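Local coordinates for probable acrylyl-CoA reductase AcuI (Escherichia coli, PDB 1O89), which probably catalyses the NADPH-dependent reduction of acrylyl-CoA to propanoyl-CoA, working as a homodimer of the zinc-containing alcohol dehydrogenase family, at residues H189-G200 and L211-F222. Residues are numbered along the deposited sequence; the frame is centred on the assembly and turned at random.
Sequences HKLGYQVVAVSG and LGASRVLPRDEF
V196 and V198 meet R215, L217 and F222 on one face of a parallel strand pair, a worked example of how a beta-alpha-beta unit of a Rossmann fold sets two parallel strands side by side. CG1 of V196, anti to the backbone N (chi1 176°), rests on L217, 3.7 Å from its CG. The R215 chain bends at chi3 and turns a face of its guanidinium toward V196, with CG1 over that face and CG2 3.6 Å from NE of R215. That guanidinium is anchored by a salt bridge from NH2 to E170, so the valine packs against a charged group already held in place. With both methyls gone, an alanine here is likely to leave a gap beside L217 and the guanidinium without the valine that packs over its face. Farther along, V198 and F222 approach from opposite directions: CG2 of V198 comes 3.6 Å from CE1 of F222 and meets the ring obliquely. A197, on the opposite face with V216, also reaches back to A213, CB to CB 3.8 Å. The backbones are joined in parallel register: S214 N bonds to V195 O at 2.8 Å, A197 N gives its hydrogen to R215 O, A197 O accepts from L217 N at 3.0 Å, and S199 N bonds to L217 O. At the opposite end the H189 ring lies over G212, whose CA sits 3.7 Å from the ring centroid in a CH-pi contact; the position a CB would take falls against the imidazole. S199, G200 and R219, at or just beyond the C-terminal ends of the strands, belong to the NADP(+) site. Helix 205-211 makes the crossover between the strands, strand 170-173 flanks 195-199 on its other side, and helix 242-250 packs against F222. Strand 213-218 forms one edge of the six-stranded parallel sheet within this chain.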
loop_
_atom_site.group_PDB
_atom_site.type_symbol
_atom_site.label_atom_id
_atom_site.label_comp_id
_atom_site.label_asym_id
_atom_site.label_seq_id
_atom_site.Cartn_x
_atom_site.Cartn_y
_atom_site.Cartn_z
ATOM N N HIS A 189 0.645 -22.022 -2.365
ATOM C CA HIS A 189 0.030 -23.315 -2.654
ATOM C C HIS A 189 -0.125 -24.186 -1.407
ATOM O O HIS A 189 -1.157 -24.789 -1.205
ATOM C CB HIS A 189 0.864 -24.082 -3.676
ATOM C CG HIS A 189 0.339 -25.452 -3.959
ATOM N ND1 HIS A 189 0.913 -26.588 -3.437
ATOM C CD2 HIS A 189 -0.732 -25.861 -4.676
ATOM C CE1 HIS A 189 0.236 -27.646 -3.848
ATOM N NE2 HIS A 189 -0.773 -27.231 -4.595
ATOM N N LYS A 190 0.914 -24.262 -0.585
ATOM C CA LYS A 190 0.823 -24.995 0.671
ATOM C C LYS A 190 -0.281 -24.420 1.552
ATOM O O LYS A 190 -1.021 -25.161 2.186
ATOM C CB LYS A 190 2.158 -24.965 1.422
ATOM C CG LYS A 190 2.171 -25.830 2.691
ATOM C CD LYS A 190 1.760 -25.011 3.935
ATOM C CE LYS A 190 1.683 -25.867 5.203
ATOM N NZ LYS A 190 1.303 -25.047 6.388
ATOM N N LEU A 191 -0.389 -23.095 1.590
ATOM C CA LEU A 191 -1.365 -22.421 2.455
ATOM C C LEU A 191 -2.798 -22.441 1.913
ATOM O O LEU A 191 -3.704 -21.945 2.565
ATOM C CB LEU A 191 -0.912 -20.975 2.733
ATOM C CG LEU A 191 0.326 -20.898 3.642
ATOM C CD1 LEU A 191 1.007 -19.559 3.512
ATOM C CD2 LEU A 191 -0.020 -21.192 5.099
ATOM N N GLY A 192 -3.011 -22.998 0.724
ATOM C CA GLY A 192 -4.357 -23.215 0.207
ATOM C C GLY A 192 -4.803 -22.268 -0.890
ATOM O O GLY A 192 -5.911 -22.393 -1.387
ATOM N N TYR A 193 -3.954 -21.326 -1.276
ATOM C CA TYR A 193 -4.294 -20.352 -2.311
ATOM C C TYR A 193 -4.216 -20.969 -3.714
ATOM O O TYR A 193 -3.471 -21.912 -3.958
ATOM C CB TYR A 193 -3.354 -19.136 -2.243
ATOM C CG TYR A 193 -3.453 -18.283 -0.986
ATOM C CD1 TYR A 193 -2.723 -18.601 0.157
ATOM C CD2 TYR A 193 -4.257 -17.144 -0.950
ATOM C CE1 TYR A 193 -2.795 -17.833 1.302
ATOM C CE2 TYR A 193 -4.336 -16.358 0.204
ATOM C CZ TYR A 193 -3.604 -16.711 1.324
ATOM O OH TYR A 193 -3.673 -15.948 2.459
ATOM N N GLN A 194 -5.013 -20.424 -4.624
ATOM C CA GLN A 194 -4.962 -20.762 -6.040
ATOM C C GLN A 194 -3.987 -19.785 -6.688
ATOM O O GLN A 194 -4.229 -18.575 -6.686
ATOM C CB GLN A 194 -6.351 -20.621 -6.670
ATOM C CG GLN A 194 -6.388 -20.924 -8.157
ATOM C CD GLN A 194 -7.685 -21.577 -8.606
ATOM O OE1 GLN A 194 -8.737 -21.375 -8.005
ATOM N NE2 GLN A 194 -7.608 -22.348 -9.670
ATOM N N VAL A 195 -2.884 -20.299 -7.220
ATOM C CA VAL A 195 -1.799 -19.451 -7.686
ATOM C C VAL A 195 -1.707 -19.414 -9.204
ATOM O O VAL A 195 -1.855 -20.431 -9.866
ATOM C CB VAL A 195 -0.456 -19.924 -7.119
ATOM C CG1 VAL A 195 0.636 -18.886 -7.390
ATOM C CG2 VAL A 195 -0.585 -20.214 -5.620
ATOM N N VAL A 196 -1.489 -18.221 -9.741
ATOM C CA VAL A 196 -1.170 -18.032 -11.146
ATOM C C VAL A 196 0.237 -17.457 -11.199
ATOM O O VAL A 196 0.475 -16.355 -10.704
ATOM C CB VAL A 196 -2.149 -17.057 -11.842
ATOM C CG1 VAL A 196 -1.717 -16.797 -13.293
ATOM C CG2 VAL A 196 -3.570 -17.597 -11.785
ATOM N N ALA A 197 1.161 -18.223 -11.773
ATOM C CA ALA A 197 2.529 -17.789 -11.981
ATOM C C ALA A 197 2.663 -17.055 -13.310
ATOM O O ALA A 197 2.155 -17.510 -14.338
ATOM C CB ALA A 197 3.455 -18.977 -11.956
ATOM N N VAL A 198 3.364 -15.926 -13.285
ATOM C CA VAL A 198 3.694 -15.180 -14.489
ATOM C C VAL A 198 5.192 -15.328 -14.735
ATOM O O VAL A 198 5.994 -14.871 -13.934
ATOM C CB VAL A 198 3.345 -13.682 -14.332
ATOM C CG1 VAL A 198 3.854 -12.873 -15.522
ATOM C CG2 VAL A 198 1.839 -13.489 -14.142
ATOM N N SER A 199 5.562 -15.960 -15.844
ATOM C CA SER A 199 6.966 -16.122 -16.220
ATOM C C SER A 199 7.239 -15.649 -17.650
ATOM O O SER A 199 6.440 -15.905 -18.560
ATOM C CB SER A 199 7.362 -17.591 -16.108
ATOM O OG SER A 199 8.642 -17.808 -16.674
ATOM N N GLY A 200 8.377 -14.982 -17.852
ATOM C CA GLY A 200 8.798 -14.551 -19.181
ATOM C C GLY A 200 9.361 -15.663 -20.061
ATOM O O GLY A 200 9.298 -15.594 -21.306
ATOM N N LEU A 211 5.385 -26.789 -8.631
ATOM C CA LEU A 211 5.470 -26.030 -7.381
ATOM C C LEU A 211 4.111 -25.704 -6.784
ATOM O O LEU A 211 3.986 -25.555 -5.567
ATOM C CB LEU A 211 6.248 -24.733 -7.602
ATOM C CG LEU A 211 7.732 -24.902 -7.932
ATOM C CD1 LEU A 211 8.374 -23.536 -8.146
ATOM C CD2 LEU A 211 8.451 -25.689 -6.835
ATOM N N GLY A 212 3.100 -25.583 -7.639
ATOM C CA GLY A 212 1.738 -25.369 -7.190
ATOM C C GLY A 212 0.910 -24.356 -7.965
ATOM O O GLY A 212 -0.194 -24.031 -7.543
ATOM N N ALA A 213 1.427 -23.845 -9.076
ATOM C CA ALA A 213 0.684 -22.897 -9.896
ATOM C C ALA A 213 -0.389 -23.640 -10.684
ATOM O O ALA A 213 -0.098 -24.661 -11.308
ATOM C CB ALA A 213 1.625 -22.166 -10.841
ATOM N N SER A 214 -1.625 -23.146 -10.635
ATOM C CA SER A 214 -2.718 -23.723 -11.434
ATOM C C SER A 214 -2.643 -23.308 -12.900
ATOM O O SER A 214 -3.083 -24.048 -13.773
ATOM C CB SER A 214 -4.082 -23.329 -10.876
ATOM O OG SER A 214 -4.167 -23.617 -9.496
ATOM N N ARG A 215 -2.122 -22.111 -13.169
ATOM C CA ARG A 215 -1.887 -21.681 -14.550
ATOM C C ARG A 215 -0.691 -20.743 -14.655
ATOM O O ARG A 215 -0.280 -20.117 -13.672
ATOM C CB ARG A 215 -3.141 -21.036 -15.174
ATOM C CG ARG A 215 -4.241 -20.666 -14.182
ATOM C CD ARG A 215 -5.495 -20.100 -14.822
ATOM N NE ARG A 215 -5.784 -18.736 -14.377
ATOM C CZ ARG A 215 -5.723 -17.646 -15.144
ATOM N NH1 ARG A 215 -5.371 -17.715 -16.426
ATOM N NH2 ARG A 215 -6.022 -16.459 -14.629
ATOM N N VAL A 216 -0.141 -20.658 -15.861
ATOM C CA VAL A 216 1.043 -19.858 -16.127
ATOM C C VAL A 216 0.827 -18.923 -17.321
ATOM O O VAL A 216 0.544 -19.373 -18.430
ATOM C CB VAL A 216 2.266 -20.750 -16.399
ATOM C CG1 VAL A 216 3.515 -19.889 -16.666
ATOM C CG2 VAL A 216 2.495 -21.743 -15.239
ATOM N N LEU A 217 0.978 -17.624 -17.081
ATOM C CA LEU A 217 0.841 -16.602 -18.108
ATOM C C LEU A 217 2.214 -16.069 -18.550
ATOM O O LEU A 217 3.147 -16.032 -17.750
ATOM C CB LEU A 217 -0.014 -15.458 -17.551
ATOM C CG LEU A 217 -1.325 -15.887 -16.881
ATOM C CD1 LEU A 217 -2.092 -14.690 -16.372
ATOM C CD2 LEU A 217 -2.178 -16.700 -17.844
ATOM N N PRO A 218 2.347 -15.655 -19.812
ATOM C CA PRO A 218 3.575 -14.984 -20.267
ATOM C C PRO A 218 3.708 -13.542 -19.750
ATOM O O PRO A 218 2.702 -12.851 -19.567
ATOM C CB PRO A 218 3.452 -15.011 -21.801
ATOM C CG PRO A 218 1.994 -15.140 -22.087
ATOM C CD PRO A 218 1.365 -15.810 -20.900
ATOM N N ARG A 219 4.946 -13.103 -19.521
ATOM C CA ARG A 219 5.214 -11.745 -19.042
ATOM C C ARG A 219 4.844 -10.682 -20.078
ATOM O O ARG A 219 4.624 -9.523 -19.715
ATOM C CB ARG A 219 6.693 -11.584 -18.655
ATOM C CG ARG A 219 7.007 -10.346 -17.773
ATOM C CD ARG A 219 8.263 -9.568 -18.208
ATOM N NE ARG A 219 7.959 -8.406 -19.054
ATOM C CZ ARG A 219 8.158 -8.312 -20.381
ATOM N NH1 ARG A 219 8.662 -9.319 -21.095
ATOM N NH2 ARG A 219 7.838 -7.185 -21.010
ATOM N N ASP A 220 4.784 -11.086 -21.350
ATOM C CA ASP A 220 4.462 -10.186 -22.461
ATOM C C ASP A 220 3.047 -9.607 -22.385
ATOM O O ASP A 220 2.799 -8.518 -22.909
ATOM C CB ASP A 220 4.653 -10.904 -23.809
ATOM C CG ASP A 220 6.109 -11.241 -24.089
ATOM O OD1 ASP A 220 6.975 -10.825 -23.289
ATOM O OD2 ASP A 220 6.490 -11.919 -25.073
ATOM N N GLU A 221 2.132 -10.333 -21.735
ATOM C CA GLU A 221 0.745 -9.889 -21.559
ATOM C C GLU A 221 0.613 -8.862 -20.434
ATOM O O GLU A 221 -0.434 -8.237 -20.288
ATOM C CB GLU A 221 -0.173 -11.077 -21.246
ATOM C CG GLU A 221 -0.467 -12.005 -22.416
ATOM C CD GLU A 221 -1.181 -13.285 -21.999
ATOM O OE1 GLU A 221 -1.568 -13.399 -20.813
ATOM O OE2 GLU A 221 -1.353 -14.182 -22.859
ATOM N N PHE A 222 1.666 -8.708 -19.639
ATOM C CA PHE A 222 1.680 -7.775 -18.518
ATOM C C PHE A 222 2.527 -6.549 -18.845
ATOM O O PHE A 222 3.552 -6.298 -18.215
ATOM C CB PHE A 222 2.195 -8.488 -17.262
ATOM C CG PHE A 222 1.239 -9.508 -16.725
ATOM C CD1 PHE A 222 1.171 -10.771 -17.284
ATOM C CD2 PHE A 222 0.388 -9.191 -15.679
ATOM C CE1 PHE A 222 0.279 -11.709 -16.806
ATOM C CE2 PHE A 222 -0.505 -10.125 -15.182
ATOM C CZ PHE A 222 -0.563 -11.386 -15.748
#